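Long-range contact in multi-copper Oxidase CueO (PDB 6EVG), which is a laccase-like bacterial multicopper oxidase that oxidises lignin model compounds and lignosulfonate, probably passing the electrons to dioxygen through its copper sites: residues D275-Y287 with D294-A306. Numbering follows the deposited sequence.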
ATOM      1  N   ASP A 275     -16.356  11.863 -11.738  1.00 10.23           N
ATOM      2  CA  ASP A 275     -16.827  12.769 -12.787  1.00 10.12           C
ATOM      3  C   ASP A 275     -16.842  14.184 -12.274  1.00 10.51           C
ATOM      4  O   ASP A 275     -17.639  14.521 -11.401  1.00 12.32           O
ATOM      5  CB  ASP A 275     -18.217  12.331 -13.258  1.00 11.79           C
ATOM      6  CG  ASP A 275     -18.665  13.058 -14.522  1.00 14.47           C
ATOM      7  OD1 ASP A 275     -18.002  13.960 -14.985  1.00 16.43           O
ATOM      8  OD2 ASP A 275     -19.705  12.602 -15.039  1.00 21.45           O
ATOM      9  N   PHE A 276     -15.988  15.045 -12.850  1.00 11.16           N
ATOM     10  CA  PHE A 276     -15.907  16.472 -12.508  1.00 12.40           C
ATOM     11  C   PHE A 276     -16.623  17.357 -13.526  1.00 13.69           C
ATOM     12  O   PHE A 276     -16.493  18.583 -13.492  1.00 16.53           O
ATOM     13  CB  PHE A 276     -14.446  16.878 -12.273  1.00 13.12           C
ATOM     14  CG  PHE A 276     -13.840  16.290 -11.019  1.00 12.88           C
ATOM     15  CD1 PHE A 276     -14.078  16.835  -9.764  1.00 14.70           C
ATOM     16  CD2 PHE A 276     -12.996  15.231 -11.095  1.00 12.41           C
ATOM     17  CE1 PHE A 276     -13.457  16.285  -8.633  1.00 14.39           C
ATOM     18  CE2 PHE A 276     -12.363  14.717  -9.966  1.00 13.17           C
ATOM     19  CZ  PHE A 276     -12.621  15.200  -8.744  1.00 14.05           C
ATOM     20  N   SER A 277     -17.413  16.737 -14.397  1.00 14.27           N
ATOM     21  CA  SER A 277     -17.967  17.472 -15.514  1.00 18.87           C
ATOM     22  C   SER A 277     -18.943  18.530 -15.162  1.00 23.03           C
ATOM     23  O   SER A 277     -19.116  19.500 -15.941  1.00 29.54           O
ATOM     24  CB  SER A 277     -18.592  16.574 -16.575  1.00 20.39           C
ATOM     25  OG  SER A 277     -19.727  15.913 -16.108  1.00 25.13           O
ATOM     26  N   LYS A 278     -19.536  18.442 -13.985  1.00 22.20           N
ATOM     27  CA  LYS A 278     -20.509  19.485 -13.648  1.00 27.87           C
ATOM     28  C   LYS A 278     -19.774  20.777 -13.190  1.00 27.54           C
ATOM     29  O   LYS A 278     -20.439  21.796 -13.004  1.00 29.53           O
ATOM     30  CB  LYS A 278     -21.585  18.922 -12.688  1.00 29.95           C
ATOM     31  CG  LYS A 278     -22.510  17.936 -13.366  1.00 32.57           C
ATOM     32  CD  LYS A 278     -23.990  18.295 -13.269  1.00 39.05           C
ATOM     33  CE  LYS A 278     -24.814  17.578 -14.343  1.00 43.20           C
ATOM     34  NZ  LYS A 278     -24.797  16.094 -14.220  1.00 48.22           N
ATOM     35  N   GLY A 279     -18.412  20.728 -13.065  1.00 26.52           N
ATOM     36  CA  GLY A 279     -17.660  21.917 -12.721  1.00 29.54           C
ATOM     37  C   GLY A 279     -17.626  22.405 -11.269  1.00 25.10           C
ATOM     38  O   GLY A 279     -16.952  23.389 -10.974  1.00 30.96           O
ATOM     39  N   GLU A 280     -18.307  21.736 -10.354  1.00 28.53           N
ATOM     40  CA  GLU A 280     -18.336  22.165  -8.946  1.00 28.17           C
ATOM     41  C   GLU A 280     -17.115  21.660  -8.129  1.00 24.60           C
ATOM     42  O   GLU A 280     -16.765  20.420  -8.256  1.00 24.72           O
ATOM     43  CB  GLU A 280     -19.618  21.625  -8.293  1.00 29.47           C
ATOM     44  CG  GLU A 280     -20.901  22.108  -8.964  1.00 36.56           C
ATOM     45  CD  GLU A 280     -21.099  23.648  -8.903  1.00 45.14           C
ATOM     46  OE1 GLU A 280     -20.494  24.300  -8.015  1.00 54.36           O
ATOM     47  OE2 GLU A 280     -21.858  24.230  -9.728  1.00 53.06           O
ATOM     48  N   ALA A 281     -16.490  22.570  -7.303  1.00 20.07           N
ATOM     49  CA  ALA A 281     -15.423  22.185  -6.373  1.00 18.67           C
ATOM     50  C   ALA A 281     -15.942  21.248  -5.319  1.00 16.37           C
ATOM     51  O   ALA A 281     -17.118  21.294  -4.976  1.00 19.05           O
ATOM     52  CB  ALA A 281     -14.783  23.352  -5.681  1.00 19.22           C
ATOM     53  N   THR A 282     -15.060  20.353  -4.825  1.00 12.94           N
ATOM     54  CA  THR A 282     -15.494  19.376  -3.857  1.00 12.06           C
ATOM     55  C   THR A 282     -14.309  18.952  -3.042  1.00 11.32           C
ATOM     56  O   THR A 282     -13.177  18.952  -3.535  1.00 12.44           O
ATOM     57  CB  THR A 282     -16.193  18.167  -4.491  1.00 13.60           C
ATOM     58  OG1 THR A 282     -16.712  17.291  -3.484  1.00 17.54           O
ATOM     59  CG2 THR A 282     -15.345  17.427  -5.437  1.00 16.06           C
ATOM     60  N   ASP A 283     -14.575  18.589  -1.786  1.00 10.85           N
ATOM     61  CA  ASP A 283     -13.500  18.164  -0.865  1.00 10.65           C
ATOM     62  C   ASP A 283     -13.491  16.656  -0.696  1.00 10.15           C
ATOM     63  O   ASP A 283     -14.529  16.022  -0.611  1.00 11.99           O
ATOM     64  CB  ASP A 283     -13.696  18.831   0.502  1.00 11.58           C
ATOM     65  CG  ASP A 283     -13.558  20.345   0.427  1.00 14.82           C
ATOM     66  OD1 ASP A 283     -12.736  20.853  -0.307  1.00 17.67           O
ATOM     67  OD2 ASP A 283     -14.332  21.038   1.119  1.00 21.04           O
ATOM     68  N   LEU A 284     -12.292  16.088  -0.608  1.00  9.43           N
ATOM     69  CA  LEU A 284     -12.115  14.685  -0.193  1.00  9.08           C
ATOM     70  C   LEU A 284     -12.008  14.659   1.307  1.00  8.41           C
ATOM     71  O   LEU A 284     -11.209  15.400   1.894  1.00  9.50           O
ATOM     72  CB  LEU A 284     -10.838  14.114  -0.836  1.00  9.57           C
ATOM     73  CG  LEU A 284     -10.636  12.622  -0.684  1.00 10.49           C
ATOM     74  CD1 LEU A 284     -11.616  11.806  -1.517  1.00 11.39           C
ATOM     75  CD2 LEU A 284      -9.193  12.231  -1.068  1.00 11.29           C
ATOM     76  N   LEU A 285     -12.858  13.836   1.924  1.00  8.95           N
ATOM     77  CA  LEU A 285     -13.011  13.713   3.357  1.00  9.21           C
ATOM     78  C   LEU A 285     -12.770  12.288   3.806  1.00  8.79           C
ATOM     79  O   LEU A 285     -12.964  11.353   3.008  1.00  9.54           O
ATOM     80  CB  LEU A 285     -14.442  14.068   3.814  1.00  9.80           C
ATOM     81  CG  LEU A 285     -14.949  15.448   3.303  1.00 10.33           C
ATOM     82  CD1 LEU A 285     -16.403  15.632   3.778  1.00 11.43           C
ATOM     83  CD2 LEU A 285     -14.132  16.579   3.833  1.00 12.21           C
ATOM     84  N   THR A 286     -12.376  12.082   5.067  1.00  8.81           N
ATOM     85  CA  THR A 286     -12.335  10.743   5.647  1.00  8.64           C
ATOM     86  C   THR A 286     -12.984  10.733   7.023  1.00  8.67           C
ATOM     87  O   THR A 286     -12.773  11.656   7.813  1.00  9.67           O
ATOM     88  CB  THR A 286     -10.869  10.224   5.819  1.00  8.61           C
ATOM     89  OG1 THR A 286     -10.901   8.880   6.356  1.00  9.37           O
ATOM     90  CG2 THR A 286      -9.969  11.142   6.614  1.00  9.08           C
ATOM     91  N   TYR A 287     -13.639   9.631   7.370  1.00  9.31           N
ATOM     92  CA  TYR A 287     -13.975   9.467   8.791  1.00 10.23           C
ATOM     93  C   TYR A 287     -12.659   9.513   9.588  1.00 10.52           C
ATOM     94  O   TYR A 287     -11.614   9.004   9.159  1.00  9.95           O
ATOM     95  CB  TYR A 287     -14.651   8.140   9.093  1.00 10.37           C
ATOM     96  CG  TYR A 287     -16.089   7.986   8.617  1.00 10.64           C
ATOM     97  CD1 TYR A 287     -17.034   8.978   8.782  1.00 11.82           C
ATOM     98  CD2 TYR A 287     -16.520   6.788   8.148  1.00 11.74           C
ATOM     99  CE1 TYR A 287     -18.340   8.804   8.443  1.00 13.09           C
ATOM    100  CE2 TYR A 287     -17.869   6.560   7.790  1.00 12.07           C
ATOM    101  CZ  TYR A 287     -18.766   7.606   7.941  1.00 12.70           C
ATOM    102  OH  TYR A 287     -20.081   7.404   7.594  1.00 16.35           O
ATOM    103  N   ASP A 294     -16.404  11.980  13.117  1.00 15.30           N
ATOM    104  CA  ASP A 294     -16.593  13.152  12.267  1.00 14.64           C
ATOM    105  C   ASP A 294     -15.602  13.082  11.107  1.00 12.92           C
ATOM    106  O   ASP A 294     -14.424  12.752  11.250  1.00 14.96           O
ATOM    107  CB  ASP A 294     -16.293  14.442  13.050  1.00 17.24           C
ATOM    108  CG  ASP A 294     -17.215  14.719  14.180  1.00 23.12           C
ATOM    109  OD1 ASP A 294     -18.338  15.184  13.971  1.00 24.02           O
ATOM    110  OD2 ASP A 294     -16.738  14.653  15.307  1.00 35.47           O
ATOM    111  N   ASP A 295     -16.086  13.473   9.943  1.00 11.80           N
ATOM    112  CA  ASP A 295     -15.201  13.604   8.772  1.00 11.10           C
ATOM    113  C   ASP A 295     -14.148  14.675   8.991  1.00 11.40           C
ATOM    114  O   ASP A 295     -14.414  15.776   9.496  1.00 13.46           O
ATOM    115  CB  ASP A 295     -16.031  13.916   7.520  1.00 11.58           C
ATOM    116  CG  ASP A 295     -16.560  12.694   6.811  1.00 11.68           C
ATOM    117  OD1 ASP A 295     -15.807  11.731   6.679  1.00 14.31           O
ATOM    118  OD2 ASP A 295     -17.726  12.746   6.240  1.00 12.42           O
ATOM    119  N   LEU A 296     -12.951  14.349   8.515  1.00 10.40           N
ATOM    120  CA  LEU A 296     -11.790  15.228   8.483  1.00 10.69           C
ATOM    121  C   LEU A 296     -11.448  15.543   7.018  1.00  9.76           C
ATOM    122  O   LEU A 296     -11.576  14.686   6.144  1.00 10.65           O
ATOM    123  CB  LEU A 296     -10.591  14.546   9.148  1.00 11.50           C
ATOM    124  CG  LEU A 296     -10.774  14.103  10.588  1.00 13.65           C
ATOM    125  CD1 LEU A 296      -9.542  13.355  11.072  1.00 15.66           C
ATOM    126  CD2 LEU A 296     -11.097  15.264  11.481  1.00 18.06           C
ATOM    127  N   HIS A 297     -10.971  16.761   6.791  1.00 10.77           N
ATOM    128  CA  HIS A 297     -10.576  17.206   5.460  1.00 10.81           C
ATOM    129  C   HIS A 297      -9.239  16.548   5.036  1.00 10.51           C
ATOM    130  O   HIS A 297      -8.255  16.577   5.796  1.00 12.10           O
ATOM    131  CB  HIS A 297     -10.391  18.711   5.474  1.00 11.57           C
ATOM    132  CG  HIS A 297     -10.101  19.301   4.142  1.00 11.71           C
ATOM    133  ND1 HIS A 297     -11.071  19.545   3.202  1.00 13.62           N
ATOM    134  CD2 HIS A 297      -8.926  19.702   3.601  1.00 11.66           C
ATOM    135  CE1 HIS A 297     -10.481  20.070   2.131  1.00 12.22           C
ATOM    136  NE2 HIS A 297      -9.188  20.188   2.352  1.00 12.27           N
ATOM    137  N   LEU A 298      -9.219  16.001   3.826  1.00  9.59           N
ATOM    138  CA  LEU A 298      -7.987  15.562   3.185  1.00  9.15           C
ATOM    139  C   LEU A 298      -7.443  16.560   2.181  1.00  8.92           C
ATOM    140  O   LEU A 298      -6.287  16.941   2.230  1.00  9.90           O
ATOM    141  CB  LEU A 298      -8.158  14.190   2.525  1.00  9.07           C
ATOM    142  CG  LEU A 298      -8.171  13.008   3.518  1.00 10.56           C
ATOM    143  CD1 LEU A 298      -8.747  11.775   2.868  1.00 10.96           C
ATOM    144  CD2 LEU A 298      -6.722  12.697   3.944  1.00 12.73           C
ATOM    145  N   MET A 299      -8.275  16.950   1.191  1.00  9.28           N
ATOM    146  CA  MET A 299      -7.835  17.815   0.119  1.00  9.18           C
ATOM    147  C   MET A 299      -9.034  18.369  -0.629  1.00  9.36           C
ATOM    148  O   MET A 299     -10.168  17.906  -0.392  1.00 10.06           O
ATOM    149  CB  MET A 299      -6.908  17.066  -0.859  1.00  9.08           C
ATOM    150  CG  MET A 299      -7.595  15.941  -1.586  1.00  9.92           C
ATOM    151  SD  MET A 299      -6.589  15.158  -2.855  1.00 10.28           S
ATOM    152  CE  MET A 299      -6.461  16.444  -4.054  1.00 12.30           C
ATOM    153  N   ARG A 300      -8.787  19.347  -1.480  1.00  9.58           N
ATOM    154  CA  ARG A 300      -9.834  19.955  -2.297  1.00 10.15           C
ATOM    155  C   ARG A 300      -9.553  19.765  -3.769  1.00 10.41           C
ATOM    156  O   ARG A 300      -8.405  19.858  -4.167  1.00 11.75           O
ATOM    157  CB  ARG A 300      -9.944  21.449  -1.940  1.00 11.60           C
ATOM    158  CG  ARG A 300     -11.096  22.172  -2.699  1.00 13.46           C
ATOM    159  CD  ARG A 300     -11.370  23.503  -2.069  1.00 16.65           C
ATOM    160  NE  ARG A 300     -12.524  24.199  -2.571  1.00 24.10           N
ATOM    161  CZ  ARG A 300     -13.831  23.987  -2.287  1.00 28.63           C
ATOM    162  NH1 ARG A 300     -14.242  22.943  -1.603  1.00 33.66           N
ATOM    163  NH2 ARG A 300     -14.755  24.829  -2.776  1.00 35.29           N
ATOM    164  N   PHE A 301     -10.599  19.542  -4.549  1.00 10.12           N
ATOM    165  CA  PHE A 301     -10.540  19.525  -6.013  1.00 10.32           C
ATOM    166  C   PHE A 301     -11.303  20.752  -6.520  1.00 11.03           C
ATOM    167  O   PHE A 301     -12.451  20.996  -6.123  1.00 12.68           O
ATOM    168  CB  PHE A 301     -11.232  18.279  -6.569  1.00 10.44           C
ATOM    169  CG  PHE A 301     -10.533  17.019  -6.239  1.00 10.37           C
ATOM    170  CD1 PHE A 301      -9.482  16.574  -7.033  1.00 11.13           C
ATOM    171  CD2 PHE A 301     -10.880  16.253  -5.163  1.00 11.03           C
ATOM    172  CE1 PHE A 301      -8.845  15.403  -6.763  1.00 12.27           C
ATOM    173  CE2 PHE A 301     -10.181  15.057  -4.858  1.00 13.09           C
ATOM    174  CZ  PHE A 301      -9.183  14.649  -5.685  1.00 12.25           C
ATOM    175  N   VAL A 302     -10.683  21.495  -7.422  1.00 11.61           N
ATOM    176  CA  VAL A 302     -11.283  22.623  -8.101  1.00 12.83           C
ATOM    177  C   VAL A 302     -11.216  22.374  -9.616  1.00 12.34           C
ATOM    178  O   VAL A 302     -10.232  21.902 -10.097  1.00 14.47           O
ATOM    179  CB  VAL A 302     -10.617  23.923  -7.710  1.00 14.99           C
ATOM    180  CG1 VAL A 302     -10.736  24.226  -6.223  1.00 16.95           C
ATOM    181  CG2 VAL A 302      -9.223  24.031  -8.185  1.00 22.01           C
ATOM    182  N   VAL A 303     -12.294  22.650 -10.306  1.00 13.23           N
ATOM    183  CA  VAL A 303     -12.345  22.446 -11.744  1.00 14.26           C
ATOM    184  C   VAL A 303     -11.775  23.627 -12.484  1.00 15.81           C
ATOM    185  O   VAL A 303     -12.148  24.729 -12.179  1.00 21.56           O
ATOM    186  CB  VAL A 303     -13.766  22.161 -12.221  1.00 18.66           C
ATOM    187  CG1 VAL A 303     -13.829  21.874 -13.696  1.00 24.65           C
ATOM    188  CG2 VAL A 303     -14.307  20.953 -11.452  1.00 23.06           C
ATOM    189  N   ASP A 304     -10.876  23.342 -13.439  1.00 16.15           N
ATOM    190  CA  ASP A 304     -10.279  24.398 -14.252  1.00 19.12           C
ATOM    191  C   ASP A 304     -10.887  24.319 -15.613  1.00 21.63           C
ATOM    192  O   ASP A 304     -10.628  23.376 -16.390  1.00 18.52           O
ATOM    193  CB  ASP A 304      -8.751  24.238 -14.348  1.00 21.53           C
ATOM    194  CG  ASP A 304      -8.071  25.318 -15.191  1.00 25.83           C
ATOM    195  OD1 ASP A 304      -8.762  26.072 -15.911  1.00 30.96           O
ATOM    196  OD2 ASP A 304      -6.816  25.388 -15.147  1.00 35.55           O
ATOM    197  N   ALA A 305     -11.623  25.391 -15.908  1.00 24.81           N
ATOM    198  CA  ALA A 305     -12.344  25.547 -17.136  1.00 26.08           C
ATOM    199  C   ALA A 305     -11.461  25.651 -18.375  1.00 26.44           C
ATOM    200  O   ALA A 305     -11.990  25.510 -19.469  1.00 32.21           O
ATOM    201  CB  ALA A 305     -13.260  26.787 -17.044  1.00 31.95           C
ATOM    202  N   ALA A 306     -10.169  25.957 -18.218  1.00 24.96           N
ATOM    203  CA  ALA A 306      -9.257  26.099 -19.366  1.00 26.19           C
ATOM    204  C   ALA A 306      -8.804  24.753 -19.934  1.00 26.17           C
ATOM    205  O   ALA A 306      -8.198  24.681 -20.991  1.00 32.64           O
ATOM    206  CB  ALA A 306      -8.044  26.871 -18.953  1.00 29.50           C
TER
HETATM  207  O   HOH W   1     -14.543  23.935  -9.100  1.00 25.50           O
HETATM  208  O   HOH W   2     -13.685  20.087   4.150  1.00 21.50           O
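An antiparallel beta hairpin in a cupredoxin-like domain of the multicopper oxidase pairs strand 282-287 with strand 295-303, and a classic beta bulge interrupts it where Leu298 and Met299 both face Leu284. Leu284 O takes a bond from Leu298 N (2.8 Å) and a weak one from Met299 N, while Leu284 N donates to Met299 O. The inward face is mostly apolar, with Thr282 and Thr286 among the larger side chains, as suits the side packed against strand 202-205. There the Phe301 ring lies between Met299 CE on one face and Phe276 CZ on the other, the two phenylalanine planes being inclined at 41°. Leu298 CD1 meets Leu284 CD2 at 4.0 Å and also touches Thr286 CB.

The other face carries Asp283, Arg300 and His297, with Leu285 among them. With its CG anti to the backbone N (chi1 -177°) and an extended chain, Arg300 reaches obliquely across Asp283, and the methyl Ala281 CB lies over one guanidinium face, toward its rim. Replacing Arg300 with a leucine would probably leave the Asp283 carboxylate without its charged mate and Ala281 CB without that flat cover. A water links Asp283 OD2 to His297 ND1. In the salt bridge itself, Arg300 NH1 meets Asp283 OD1 at 2.9 Å, the oxygen lying in the guanidinium plane but approached from above the carboxylate plane.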